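Local coordinates for glycoside hydrolase family 16 protein (Akkermansia muciniphila, PDB 6T2N), which probably cleaves mucin O-glycans internally, acting as an endo-beta-galactosidase of glycoside hydrolase family 16 in a mucin-degrading gut bacterium, at residues Y54-E59 with A67-P72; P90-L95 with P129-S134; C99-T104 with K293-Y298; V150-P155 with H225-E230; W161-L166 with I270-V275. All coordinates share one frame; numbering follows the deposited sequence.

Contact 1: residues Y54-E59 with A67-P72. With CA (calcium ion), chain C.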
# COMPACT_ATOMS: atom_id res chain seq x y z
N TYR A 54 16.55 -6.08 -11.72
CA TYR A 54 15.31 -5.34 -12.04
C TYR A 54 14.38 -6.30 -12.78
O TYR A 54 14.83 -7.02 -13.67
CB TYR A 54 15.56 -4.10 -12.91
CG TYR A 54 14.46 -3.04 -12.93
CD1 TYR A 54 14.33 -2.16 -11.88
CD2 TYR A 54 13.58 -2.90 -13.99
CE1 TYR A 54 13.34 -1.18 -11.86
CE2 TYR A 54 12.59 -1.91 -13.99
CZ TYR A 54 12.47 -1.03 -12.92
OH TYR A 54 11.52 -0.03 -12.83
N VAL A 55 13.12 -6.31 -12.38
CA VAL A 55 12.07 -7.19 -12.96
C VAL A 55 10.87 -6.34 -13.37
O VAL A 55 10.19 -6.74 -14.32
CB VAL A 55 11.64 -8.30 -11.97
CG1 VAL A 55 10.84 -9.38 -12.68
CG2 VAL A 55 12.83 -8.91 -11.22
N TRP A 56 10.59 -5.24 -12.66
CA TRP A 56 9.38 -4.40 -12.88
C TRP A 56 9.49 -3.10 -12.10
O TRP A 56 10.14 -3.10 -11.03
CB TRP A 56 8.13 -5.20 -12.49
CG TRP A 56 6.79 -4.61 -12.86
CD1 TRP A 56 6.01 -4.96 -13.93
CD2 TRP A 56 6.02 -3.66 -12.10
NE1 TRP A 56 4.83 -4.27 -13.90
CE2 TRP A 56 4.80 -3.48 -12.79
CE3 TRP A 56 6.24 -2.98 -10.90
CZ2 TRP A 56 3.81 -2.64 -12.31
CZ3 TRP A 56 5.26 -2.14 -10.43
CH2 TRP A 56 4.06 -1.99 -11.12
N GLY A 57 8.90 -2.04 -12.65
CA GLY A 57 8.81 -0.74 -11.96
C GLY A 57 8.49 0.44 -12.88
O GLY A 57 7.88 0.31 -13.99
N ASP A 58 8.81 1.62 -12.38
CA ASP A 58 8.25 2.88 -12.90
C ASP A 58 9.05 4.00 -12.23
O ASP A 58 9.16 4.00 -10.97
CB ASP A 58 6.73 3.00 -12.71
CG ASP A 58 6.00 3.79 -13.79
OD1 ASP A 58 6.58 4.81 -14.27
OD2 ASP A 58 4.86 3.37 -14.15
N GLU A 59 9.66 4.83 -13.07
CA GLU A 59 10.39 6.02 -12.60
C GLU A 59 9.45 7.20 -12.83
O GLU A 59 9.74 8.25 -12.28
CB GLU A 59 11.75 6.04 -13.29
CG GLU A 59 12.42 4.67 -13.23
CD GLU A 59 12.56 4.15 -11.75
OE1 GLU A 59 13.31 4.89 -11.05
OE2 GLU A 59 12.12 2.99 -11.40
N ALA A 67 -1.14 2.82 -18.02
CA ALA A 67 -2.39 2.11 -17.65
C ALA A 67 -2.21 0.59 -17.63
O ALA A 67 -3.11 -0.14 -17.13
CB ALA A 67 -3.51 2.46 -18.60
N LYS A 68 -1.10 0.13 -18.22
CA LYS A 68 -0.69 -1.29 -18.22
C LYS A 68 0.13 -1.52 -16.94
O LYS A 68 0.41 -2.68 -16.66
CB LYS A 68 0.06 -1.61 -19.52
CG LYS A 68 1.58 -1.49 -19.36
CD LYS A 68 2.47 -1.21 -20.58
CE LYS A 68 3.93 -1.31 -20.16
NZ LYS A 68 4.86 -0.61 -21.07
N LYS A 69 0.45 -0.48 -16.17
CA LYS A 69 1.14 -0.63 -14.86
C LYS A 69 0.30 -0.22 -13.62
O LYS A 69 0.50 -0.81 -12.53
CB LYS A 69 2.44 0.18 -14.92
CG LYS A 69 3.57 -0.62 -15.51
CD LYS A 69 4.90 0.05 -15.37
CE LYS A 69 5.86 -0.46 -16.41
NZ LYS A 69 7.17 0.19 -16.26
N TRP A 70 -0.56 0.79 -13.74
CA TRP A 70 -1.37 1.32 -12.62
C TRP A 70 -2.81 1.51 -13.08
O TRP A 70 -3.02 1.82 -14.25
CB TRP A 70 -0.79 2.62 -12.12
CG TRP A 70 0.68 2.57 -11.92
CD1 TRP A 70 1.64 3.01 -12.78
CD2 TRP A 70 1.36 2.06 -10.77
NE1 TRP A 70 2.88 2.85 -12.23
CE2 TRP A 70 2.74 2.24 -11.00
CE3 TRP A 70 0.94 1.46 -9.57
CZ2 TRP A 70 3.71 1.82 -10.08
CZ3 TRP A 70 1.90 1.08 -8.65
CH2 TRP A 70 3.27 1.27 -8.90
N LYS A 71 -3.76 1.33 -12.16
CA LYS A 71 -5.17 1.67 -12.39
C LYS A 71 -5.64 2.46 -11.19
O LYS A 71 -5.10 2.29 -10.11
CB LYS A 71 -6.01 0.45 -12.73
CG LYS A 71 -5.68 -0.09 -14.11
CD LYS A 71 -6.62 -1.18 -14.54
CE LYS A 71 -6.12 -1.94 -15.76
NZ LYS A 71 -6.30 -1.15 -17.01
N PRO A 72 -6.53 3.44 -11.42
CA PRO A 72 -7.07 4.26 -10.34
C PRO A 72 -8.06 3.37 -9.59
O PRO A 72 -8.79 2.64 -10.23
CB PRO A 72 -7.78 5.42 -11.10
CG PRO A 72 -8.24 4.77 -12.37
CD PRO A 72 -7.09 3.85 -12.73
CA CA C . 11.16 9.39 -10.83
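W56 turns an edge of its indole against one face of W70, an edge-to-face pair with the planes of the six-membered rings at 63°; W56 CH2 lies 4.0 Å from W70 CZ2. The pair suits a partly buried corner, where broad rings fill space from two directions. The extended chain of K69 runs over a face of W56, with CG 3.8 Å from W56 CZ2, and carries its ammonium group to G57 O, though NZ is modelled so close that the bond's geometry is doubtful. W70 is also held at its nitrogen: NE1 gives a hydrogen bond of 2.8 Å to D58 OD2, in the indole plane but from above the carboxylate plane, while OD1 takes F60 N. Glycine suits position 57, where a CB would be expected to meet Y54 OH. Next along, E59 O binds calcium at 2.3 Å. Strand 57-58 pairs with strand 292-302 and strand 71-72 with strand 127-136 of the other sheet, and W70 packs on V299 of strand 292-302 and on L269 and L271 of strand 267-275.

Contact 2: residues P90-L95 with P129-S134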
# COMPACT_ATOMS: atom_id res chain seq x y z
N PRO A 90 -6.93 13.89 -13.32
CA PRO A 90 -5.51 14.19 -13.05
C PRO A 90 -5.49 15.09 -11.71
O PRO A 90 -4.47 15.69 -11.28
CB PRO A 90 -5.18 15.01 -14.33
CG PRO A 90 -6.15 14.45 -15.37
CD PRO A 90 -7.45 14.38 -14.61
N LYS A 91 -6.52 15.63 -11.34
CA LYS A 91 -6.73 16.64 -10.21
C LYS A 91 -6.12 15.96 -9.01
O LYS A 91 -5.34 16.68 -8.32
CB LYS A 91 -8.19 17.12 -10.01
CG LYS A 91 -8.42 18.08 -8.84
CD LYS A 91 -9.83 18.67 -8.69
CE LYS A 91 -9.85 19.83 -7.71
NZ LYS A 91 -11.17 20.00 -7.06
N ASN A 92 -6.45 14.66 -8.91
CA ASN A 92 -6.03 13.67 -7.86
C ASN A 92 -4.82 12.79 -8.29
O ASN A 92 -4.10 12.34 -7.39
CB ASN A 92 -7.23 12.81 -7.47
CG ASN A 92 -8.43 13.65 -7.04
OD1 ASN A 92 -9.52 13.51 -7.59
ND2 ASN A 92 -8.27 14.49 -6.01
N MET A 93 -4.54 12.60 -9.60
CA MET A 93 -3.59 11.59 -10.15
C MET A 93 -2.85 12.10 -11.39
O MET A 93 -3.49 12.27 -12.44
CB MET A 93 -4.39 10.38 -10.62
CG MET A 93 -3.92 9.08 -10.05
SD MET A 93 -5.22 7.83 -10.20
CE MET A 93 -5.00 7.46 -11.94
N ARG A 94 -1.53 12.25 -11.34
CA ARG A 94 -0.77 12.75 -12.52
C ARG A 94 0.74 12.71 -12.25
O ARG A 94 1.11 12.65 -11.04
CB ARG A 94 -1.14 14.21 -12.78
CG ARG A 94 -1.05 15.02 -11.46
CD ARG A 94 -1.21 16.60 -11.86
NE ARG A 94 -0.96 17.54 -10.79
CZ ARG A 94 -1.67 17.69 -9.70
NH1 ARG A 94 -2.82 17.16 -9.63
NH2 ARG A 94 -1.36 18.60 -8.82
N LEU A 95 1.55 12.79 -13.32
CA LEU A 95 3.03 12.84 -13.23
C LEU A 95 3.41 14.30 -13.29
O LEU A 95 2.98 14.93 -14.22
CB LEU A 95 3.64 12.06 -14.39
CG LEU A 95 3.05 10.68 -14.62
CD1 LEU A 95 3.76 9.95 -15.75
CD2 LEU A 95 3.08 9.88 -13.32
N PRO A 129 -16.85 14.85 1.29
CA PRO A 129 -16.03 16.07 1.14
C PRO A 129 -14.73 15.43 0.63
O PRO A 129 -14.68 14.20 0.68
CB PRO A 129 -15.98 16.64 2.56
CG PRO A 129 -16.13 15.44 3.47
CD PRO A 129 -16.97 14.45 2.70
N TYR A 130 -13.68 16.14 0.25
CA TYR A 130 -12.35 15.39 0.02
C TYR A 130 -12.31 14.24 -1.04
O TYR A 130 -12.90 13.19 -0.95
CB TYR A 130 -11.72 14.65 1.22
CG TYR A 130 -11.27 15.58 2.32
CD1 TYR A 130 -10.14 16.44 2.17
CD2 TYR A 130 -12.11 15.82 3.37
CE1 TYR A 130 -9.82 17.45 3.10
CE2 TYR A 130 -11.82 16.83 4.30
CZ TYR A 130 -10.68 17.65 4.17
OH TYR A 130 -10.49 18.59 5.14
N THR A 131 -11.57 14.59 -2.14
CA THR A 131 -11.19 13.71 -3.27
C THR A 131 -9.72 13.42 -3.05
O THR A 131 -9.05 14.25 -2.42
CB THR A 131 -11.51 14.39 -4.61
OG1 THR A 131 -10.88 15.67 -4.60
CG2 THR A 131 -12.99 14.65 -4.81
N SER A 132 -9.25 12.27 -3.47
CA SER A 132 -7.80 12.00 -3.47
C SER A 132 -7.56 10.96 -4.56
O SER A 132 -8.57 10.62 -5.26
CB SER A 132 -7.33 11.58 -2.08
OG SER A 132 -5.91 11.50 -2.01
N GLY A 133 -6.33 10.44 -4.63
CA GLY A 133 -5.95 9.36 -5.58
C GLY A 133 -5.44 8.07 -4.91
O GLY A 133 -4.80 8.12 -3.86
N SER A 134 -5.68 6.96 -5.59
CA SER A 134 -5.24 5.61 -5.22
C SER A 134 -5.00 4.87 -6.53
O SER A 134 -5.93 4.91 -7.42
CB SER A 134 -6.25 4.89 -4.33
OG SER A 134 -5.77 3.61 -3.93
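N92 reaches across to T131, with CG anti to the carbonyl carbon (chi1 -54°), which sends the amide toward strand 131-132. There ND2 makes a hydrogen bond of 3.2 Å to T131 OG1, nearly straight at 163° and close to the amide plane. T131 meets it by placing OG1 between its backbone N and carbonyl carbon (chi1 54°); the same hydroxyl also bonds E107. An asparagine suits this buried place because both ends of its amide are used: ND2 bonds E103 O as well, and OD1 takes T87 OG1 and R89 NH2. A leucine in its place would probably leave T87, R89 and E103 O without these mates and T131 OG1 with E107 but not the amide. N92 CB lies 3.4 Å from S132 O, and G133 follows where a side chain would clash with N92 O. M93, bent at its last torsion, lays SD 4.1 Å from S134 O. Within the turn, R94 NH1 grips P90 O at 2.8 Å and also bonds K91 O, while its NH2 pairs with E103. This is a seam of the jelly-roll beta-sandwich of family 16, where a turn leading into strand 93-96 of one sheet is pinned to strand 127-136 of the other.

Contact 3: residues C99-T104 with K293-Y298. With CA (calcium ion), chain C.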
# COMPACT_ATOMS: atom_id res chain seq x y z
N CYS A 99 7.61 12.39 -10.64
CA CYS A 99 6.93 11.52 -9.67
C CYS A 99 5.48 11.35 -10.12
O CYS A 99 4.94 12.27 -10.82
CB CYS A 99 6.92 12.12 -8.27
SG CYS A 99 8.57 12.61 -7.75
N LEU A 100 4.89 10.22 -9.73
CA LEU A 100 3.44 10.08 -9.50
C LEU A 100 3.03 11.04 -8.37
O LEU A 100 3.67 10.99 -7.24
CB LEU A 100 3.10 8.65 -9.08
CG LEU A 100 1.64 8.43 -8.69
CD1 LEU A 100 0.74 8.70 -9.88
CD2 LEU A 100 1.43 7.03 -8.16
N VAL A 101 1.99 11.82 -8.65
CA VAL A 101 1.39 12.81 -7.73
C VAL A 101 -0.01 12.29 -7.38
O VAL A 101 -0.85 12.17 -8.32
CB VAL A 101 1.38 14.21 -8.38
CG1 VAL A 101 0.88 15.30 -7.43
CG2 VAL A 101 2.75 14.56 -8.90
N LEU A 102 -0.25 11.98 -6.10
CA LEU A 102 -1.61 11.70 -5.59
C LEU A 102 -2.00 12.88 -4.72
O LEU A 102 -1.35 13.08 -3.66
CB LEU A 102 -1.58 10.43 -4.77
CG LEU A 102 -1.01 9.20 -5.46
CD1 LEU A 102 -0.88 8.03 -4.48
CD2 LEU A 102 -1.88 8.84 -6.65
N GLU A 103 -3.00 13.64 -5.18
CA GLU A 103 -3.28 15.01 -4.69
C GLU A 103 -4.76 15.21 -4.21
O GLU A 103 -5.68 14.79 -4.85
CB GLU A 103 -3.09 16.06 -5.76
CG GLU A 103 -3.40 17.41 -5.17
CD GLU A 103 -2.96 18.56 -6.01
OE1 GLU A 103 -3.32 18.47 -7.15
OE2 GLU A 103 -2.25 19.48 -5.49
N THR A 104 -4.80 15.58 -2.91
CA THR A 104 -5.97 15.42 -2.01
C THR A 104 -6.53 16.82 -1.88
O THR A 104 -5.75 17.75 -1.57
CB THR A 104 -5.63 14.74 -0.67
OG1 THR A 104 -5.04 13.44 -0.90
CG2 THR A 104 -6.85 14.62 0.20
N LYS A 293 -0.18 17.04 -1.52
CA LYS A 293 0.37 16.04 -2.49
C LYS A 293 1.17 14.88 -1.83
O LYS A 293 1.92 15.09 -0.88
CB LYS A 293 1.27 16.79 -3.47
CG LYS A 293 0.59 17.80 -4.36
CD LYS A 293 1.53 18.46 -5.37
CE LYS A 293 0.95 19.74 -5.94
NZ LYS A 293 1.82 20.33 -7.00
N PHE A 294 1.08 13.70 -2.40
CA PHE A 294 1.92 12.53 -2.04
C PHE A 294 2.70 12.24 -3.31
O PHE A 294 2.01 12.03 -4.38
CB PHE A 294 1.06 11.34 -1.56
CG PHE A 294 1.73 10.07 -1.10
CD1 PHE A 294 2.98 10.05 -0.53
CD2 PHE A 294 1.01 8.89 -1.09
CE1 PHE A 294 3.54 8.88 -0.02
CE2 PHE A 294 1.56 7.72 -0.59
CZ PHE A 294 2.85 7.72 -0.09
N LEU A 295 4.04 12.32 -3.23
CA LEU A 295 4.93 12.16 -4.39
C LEU A 295 5.63 10.81 -4.30
O LEU A 295 6.30 10.57 -3.26
CB LEU A 295 5.94 13.31 -4.38
CG LEU A 295 5.29 14.69 -4.37
CD1 LEU A 295 6.34 15.77 -4.41
CD2 LEU A 295 4.33 14.84 -5.54
N ILE A 296 5.49 9.97 -5.32
CA ILE A 296 6.30 8.72 -5.41
C ILE A 296 7.35 8.95 -6.49
O ILE A 296 6.98 9.03 -7.69
CB ILE A 296 5.43 7.49 -5.74
CG1 ILE A 296 4.47 7.16 -4.60
CG2 ILE A 296 6.30 6.31 -6.07
CD1 ILE A 296 3.12 7.76 -4.80
N ASP A 297 8.62 9.05 -6.10
CA ASP A 297 9.68 9.18 -7.13
C ASP A 297 9.75 7.87 -7.94
O ASP A 297 9.77 7.93 -9.15
CB ASP A 297 11.00 9.68 -6.53
CG ASP A 297 12.00 10.11 -7.57
OD1 ASP A 297 11.63 10.82 -8.55
OD2 ASP A 297 13.16 9.76 -7.40
N TYR A 298 9.80 6.70 -7.32
CA TYR A 298 9.89 5.46 -8.13
C TYR A 298 9.37 4.23 -7.38
O TYR A 298 9.21 4.21 -6.12
CB TYR A 298 11.32 5.25 -8.64
CG TYR A 298 12.39 5.12 -7.59
CD1 TYR A 298 12.47 4.01 -6.76
CD2 TYR A 298 13.36 6.09 -7.46
CE1 TYR A 298 13.49 3.88 -5.81
CE2 TYR A 298 14.39 5.98 -6.53
CZ TYR A 298 14.45 4.87 -5.70
OH TYR A 298 15.43 4.80 -4.78
CA CA C . 11.16 9.39 -10.83
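L100 and L102 pair with I296 and F294 in an antiparallel ladder within one sheet of the family 16 beta-sandwich. L102 and F294 exchange two backbone bonds; I296 N reaches L100 O at 2.8 Å, but the return bond from L100 N is weak. L102 CD1 touches both F294 CD2 and I296 CD1 at 4.0 Å, branched and aromatic groups that fill the interior. The other face carries V101 beside L295, CG2 to CD2 3.7 Å, then E103 alongside the extended chain of K293. E103 OE2 lies near K293 CE, yet the charged ends form no salt bridge: E103 OE1 pairs with R94 and K293 NZ with E96, both in strand 93-96. A glutamine in place of E103 would probably leave R94 without its charged mate here. Farther out, D297 and Y298 form a classic bulge opposite R151. With chi1 at -167° the D297 carboxylate swings to calcium, and OD1 binds it at 2.7 Å beside the residue's own backbone O at 2.6 Å.

Contact 4: residues V150-P155 with H225-E230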
# COMPACT_ATOMS: atom_id res chain seq x y z
N VAL A 150 10.38 1.57 -2.85
CA VAL A 150 9.43 2.67 -3.16
C VAL A 150 9.95 3.93 -2.48
O VAL A 150 10.04 3.98 -1.23
CB VAL A 150 7.98 2.35 -2.77
CG1 VAL A 150 7.07 3.55 -3.05
CG2 VAL A 150 7.46 1.11 -3.51
N ARG A 151 10.30 4.91 -3.32
CA ARG A 151 10.83 6.22 -2.87
C ARG A 151 9.74 7.28 -2.96
O ARG A 151 9.17 7.41 -4.08
CB ARG A 151 12.02 6.67 -3.69
CG ARG A 151 12.70 7.84 -3.01
CD ARG A 151 14.19 7.70 -2.83
NE ARG A 151 14.77 8.93 -2.29
CZ ARG A 151 14.83 10.07 -2.98
NH1 ARG A 151 14.33 10.15 -4.21
NH2 ARG A 151 15.37 11.14 -2.44
N ALA A 152 9.46 7.97 -1.84
CA ALA A 152 8.28 8.85 -1.68
C ALA A 152 8.47 9.95 -0.61
O ALA A 152 8.96 9.68 0.53
CB ALA A 152 7.07 8.00 -1.37
N LYS A 153 8.00 11.14 -0.96
CA LYS A 153 7.81 12.27 -0.01
C LYS A 153 6.35 12.29 0.42
O LYS A 153 5.49 12.09 -0.43
CB LYS A 153 8.15 13.60 -0.67
CG LYS A 153 8.59 14.64 0.35
CD LYS A 153 9.12 15.94 -0.21
CE LYS A 153 8.15 17.06 0.10
NZ LYS A 153 8.64 18.36 -0.38
N VAL A 154 6.07 12.50 1.70
CA VAL A 154 4.68 12.38 2.22
C VAL A 154 4.19 13.78 2.55
O VAL A 154 4.96 14.66 2.95
CB VAL A 154 4.49 11.45 3.43
CG1 VAL A 154 4.71 9.99 3.06
CG2 VAL A 154 5.30 11.83 4.67
N PRO A 155 2.86 13.98 2.38
CA PRO A 155 2.23 15.27 2.67
C PRO A 155 2.29 15.42 4.19
O PRO A 155 2.57 14.47 4.81
CB PRO A 155 0.81 15.08 2.16
CG PRO A 155 0.58 13.58 2.32
CD PRO A 155 1.89 12.97 1.89
N HIS A 225 12.10 9.56 1.17
CA HIS A 225 12.65 8.37 1.85
C HIS A 225 12.28 7.14 1.06
O HIS A 225 11.16 7.09 0.54
CB HIS A 225 12.11 8.34 3.24
CG HIS A 225 12.58 9.47 4.06
ND1 HIS A 225 11.79 10.56 4.30
CD2 HIS A 225 13.73 9.67 4.73
CE1 HIS A 225 12.44 11.41 5.08
NE2 HIS A 225 13.63 10.87 5.36
N THR A 226 13.21 6.18 0.96
CA THR A 226 13.00 4.88 0.29
C THR A 226 12.44 3.86 1.28
O THR A 226 13.00 3.71 2.40
CB THR A 226 14.30 4.35 -0.29
OG1 THR A 226 15.03 5.43 -0.86
CG2 THR A 226 14.00 3.26 -1.29
N TYR A 227 11.32 3.26 0.90
CA TYR A 227 10.60 2.24 1.70
C TYR A 227 10.89 0.91 1.01
O TYR A 227 10.73 0.83 -0.18
CB TYR A 227 9.12 2.63 1.81
CG TYR A 227 8.86 3.94 2.52
CD1 TYR A 227 8.86 4.03 3.90
CD2 TYR A 227 8.66 5.11 1.81
CE1 TYR A 227 8.65 5.23 4.57
CE2 TYR A 227 8.46 6.33 2.46
CZ TYR A 227 8.45 6.40 3.85
OH TYR A 227 8.24 7.61 4.47
N VAL A 228 11.42 -0.05 1.73
CA VAL A 228 12.00 -1.30 1.13
C VAL A 228 11.47 -2.57 1.83
O VAL A 228 11.61 -2.75 3.10
CB VAL A 228 13.53 -1.28 1.24
CG1 VAL A 228 14.14 -2.37 0.37
CG2 VAL A 228 14.09 0.12 0.97
N MET A 229 10.94 -3.46 1.02
CA MET A 229 10.49 -4.77 1.50
C MET A 229 11.38 -5.84 0.84
O MET A 229 11.27 -6.02 -0.37
CB MET A 229 9.03 -4.99 1.11
CG MET A 229 8.61 -6.39 1.41
SD MET A 229 6.95 -6.84 0.87
CE MET A 229 7.23 -6.97 -0.90
N GLU A 230 12.23 -6.54 1.60
CA GLU A 230 12.85 -7.84 1.17
C GLU A 230 11.94 -8.98 1.64
O GLU A 230 11.42 -8.87 2.77
CB GLU A 230 14.29 -7.96 1.70
CG GLU A 230 15.33 -7.15 0.93
CD GLU A 230 16.79 -7.30 1.34
OE1 GLU A 230 17.06 -7.76 2.48
OE2 GLU A 230 17.68 -6.98 0.52
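Y227 runs alongside V150 and A152, and its ring turns an edge to their carbonyl oxygens. CB starts 3.5 Å from V150 O. A first torsion of -62° sets CG beside the backbone N, and from there the ring follows the neighbouring strand: CD2 is again 3.5 Å from V150 O, CE2 comes to 3.9 Å from A152 O, and OH ends near V154 CG1 at 4.5 Å. A flat, long ring suits this course, and A152, with just a methyl, lets both this ring and F294 pack close. The backbones beneath are an antiparallel ladder. V150 and Y227 exchange two hydrogen bonds, as do A152 and H225, with V150 N to Y227 O 2.8 Å long. Between these pairs R151 and T226 share the opposite face of the sheet. R151 bends at its second torsion, and T226 OG1 lies in the guanidinium plane at its edge, 3.8 Å from NE, without a hydrogen bond. The arginine's far end has a long, weak ion pair with D297. Strand 146-153 thus runs between strands 225-231 and 292-302, while V150 and Y227 face inward to I164 of strand 160-168 in the other sheet.

Contact 5: residues W161-L166 with I270-V275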
# COMPACT_ATOMS: atom_id res chain seq x y z
N TRP A 161 -3.52 10.56 5.29
CA TRP A 161 -3.11 9.17 5.55
C TRP A 161 -2.48 8.61 4.28
O TRP A 161 -3.12 7.95 3.46
CB TRP A 161 -4.31 8.37 6.04
CG TRP A 161 -4.04 7.00 6.57
CD1 TRP A 161 -2.95 6.21 6.42
CD2 TRP A 161 -5.01 6.23 7.27
NE1 TRP A 161 -3.16 5.00 7.00
CE2 TRP A 161 -4.41 4.99 7.55
CE3 TRP A 161 -6.31 6.49 7.72
CZ2 TRP A 161 -5.10 4.00 8.25
CZ3 TRP A 161 -6.99 5.52 8.43
CH2 TRP A 161 -6.39 4.28 8.67
N PRO A 162 -1.19 8.88 4.07
CA PRO A 162 -0.47 8.30 2.96
C PRO A 162 -0.14 6.87 3.36
O PRO A 162 0.13 6.62 4.54
CB PRO A 162 0.78 9.18 2.79
CG PRO A 162 0.94 9.93 4.14
CD PRO A 162 -0.36 9.76 4.90
N ALA A 163 -0.11 5.99 2.38
CA ALA A 163 0.14 4.55 2.57
C ALA A 163 0.78 3.97 1.32
O ALA A 163 0.33 4.30 0.22
CB ALA A 163 -1.15 3.86 2.89
N ILE A 164 1.82 3.16 1.52
CA ILE A 164 2.35 2.16 0.56
C ILE A 164 2.03 0.79 1.13
O ILE A 164 2.52 0.49 2.21
CB ILE A 164 3.86 2.39 0.41
CG1 ILE A 164 4.10 3.83 -0.05
CG2 ILE A 164 4.53 1.36 -0.48
CD1 ILE A 164 5.48 4.31 0.31
N TRP A 165 1.23 -0.01 0.44
CA TRP A 165 0.83 -1.31 0.99
C TRP A 165 0.36 -2.31 -0.07
O TRP A 165 0.06 -1.91 -1.19
CB TRP A 165 -0.18 -1.05 2.09
CG TRP A 165 -1.40 -0.38 1.59
CD1 TRP A 165 -1.49 0.86 1.06
CD2 TRP A 165 -2.73 -0.92 1.58
NE1 TRP A 165 -2.77 1.12 0.70
CE2 TRP A 165 -3.56 0.06 1.02
CE3 TRP A 165 -3.31 -2.12 1.98
CZ2 TRP A 165 -4.92 -0.13 0.85
CZ3 TRP A 165 -4.66 -2.30 1.82
CH2 TRP A 165 -5.45 -1.31 1.27
N LEU A 166 0.44 -3.59 0.27
CA LEU A 166 0.15 -4.77 -0.58
C LEU A 166 -0.84 -5.71 0.15
O LEU A 166 -0.74 -5.83 1.36
CB LEU A 166 1.45 -5.51 -0.87
CG LEU A 166 2.58 -4.65 -1.44
CD1 LEU A 166 3.54 -4.14 -0.36
CD2 LEU A 166 3.34 -5.42 -2.50
N ILE A 270 -0.61 -1.13 -3.70
CA ILE A 270 -1.46 0.09 -3.61
C ILE A 270 -0.63 1.26 -3.12
O ILE A 270 0.03 1.09 -2.06
CB ILE A 270 -2.61 -0.12 -2.64
CG1 ILE A 270 -3.51 -1.25 -3.09
CG2 ILE A 270 -3.35 1.18 -2.54
CD1 ILE A 270 -4.77 -1.33 -2.27
N LEU A 271 -0.77 2.38 -3.85
CA LEU A 271 -0.24 3.72 -3.47
C LEU A 271 -1.44 4.65 -3.33
O LEU A 271 -2.21 4.76 -4.29
CB LEU A 271 0.73 4.16 -4.56
CG LEU A 271 1.78 3.13 -4.96
CD1 LEU A 271 2.66 3.67 -6.06
CD2 LEU A 271 2.66 2.78 -3.79
N ASN A 272 -1.66 5.26 -2.18
CA ASN A 272 -2.90 6.03 -1.94
C ASN A 272 -2.67 7.07 -0.82
O ASN A 272 -1.72 6.89 0.00
CB ASN A 272 -4.08 5.09 -1.68
CG ASN A 272 -4.03 4.57 -0.26
OD1 ASN A 272 -3.27 3.67 0.03
ND2 ASN A 272 -4.69 5.23 0.67
N SER A 273 -3.45 8.16 -0.84
CA SER A 273 -3.69 9.05 0.31
C SER A 273 -5.17 8.96 0.67
O SER A 273 -6.02 9.37 -0.14
CB SER A 273 -3.30 10.45 0.03
OG SER A 273 -1.90 10.56 -0.13
N ALA A 274 -5.46 8.41 1.84
CA ALA A 274 -6.79 8.53 2.44
C ALA A 274 -6.85 9.81 3.27
O ALA A 274 -5.83 10.49 3.36
CB ALA A 274 -7.10 7.33 3.28
N VAL A 275 -8.04 10.12 3.77
CA VAL A 275 -8.34 11.28 4.64
C VAL A 275 -9.16 10.69 5.79
O VAL A 275 -10.01 9.80 5.52
CB VAL A 275 -9.07 12.40 3.86
CG1 VAL A 275 -9.28 13.63 4.70
CG2 VAL A 275 -8.31 12.79 2.62
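W165 and I270 begin an antiparallel pairing in the middle of the family 16 jelly roll, in the sheet opposite the one that carries strand 292-302. Six backbone hydrogen bonds tie the strands, two each for W165 with I270, A163 with N272 and W161 with A274; I270 N to W165 O is 2.7 Å. Between them P162 faces S273 and I164 faces L271 in non-hydrogen-bonded pairs, where CA-H...O contacts such as S273 CA to W161 O, 3.4 Å, add to the ladder.

Apolar contacts divide by face. Inward, I164 CG2 meets L271 CD2 at 4.1 Å, branched chains suited to a core that F294 and V299 of the other sheet also enter. On the other face W161 CB lies 4.1 Å from A274 CB, and A163 and A274 are small enough to sit in the same face as the two indoles. W161 and A163 also touch E184 of strand 183-184, consistent with a place near the substrate cleft, which family 16 enzymes form on the concave sheet. On this same face I270 CD1 makes a CH-pi contact over the six-membered ring of W165, 3.8 Å from its centroid.

The polar side-chain contact is made by W165 and N272, both with CG between backbone N and carbonyl carbon. Ring and amide planes stand 75° apart, and W165 NE1 gives N272 OD1 a hydrogen bond of 2.7 Å at 157°.

The calcium ion joins contacts 1 and 3, whose centres are about 14 Å apart: each brings a ligand residue, and G98 completes the protein ligands. Contact 4 lies next in the same sheet, joined to contact 3 by a probable hydrogen bond from K153 N to L295 O of 2.9 Å, and the side chain of R151 comes within about 7 Å of the metal. Contact 5 belongs to the facing sheet, whose other face probably lines the cleft; its centre is about 5 Å from the centre of the chain, and it packs against contacts 3 and 4. Contact 2 bridges the sheets at one side, about 9 Å between centres from contact 3, and S132 OG probably bonds S273 O of contact 5 at 2.8 Å. Contacts 4 and 5 interleave along the chain, both within the span closed by contact 3.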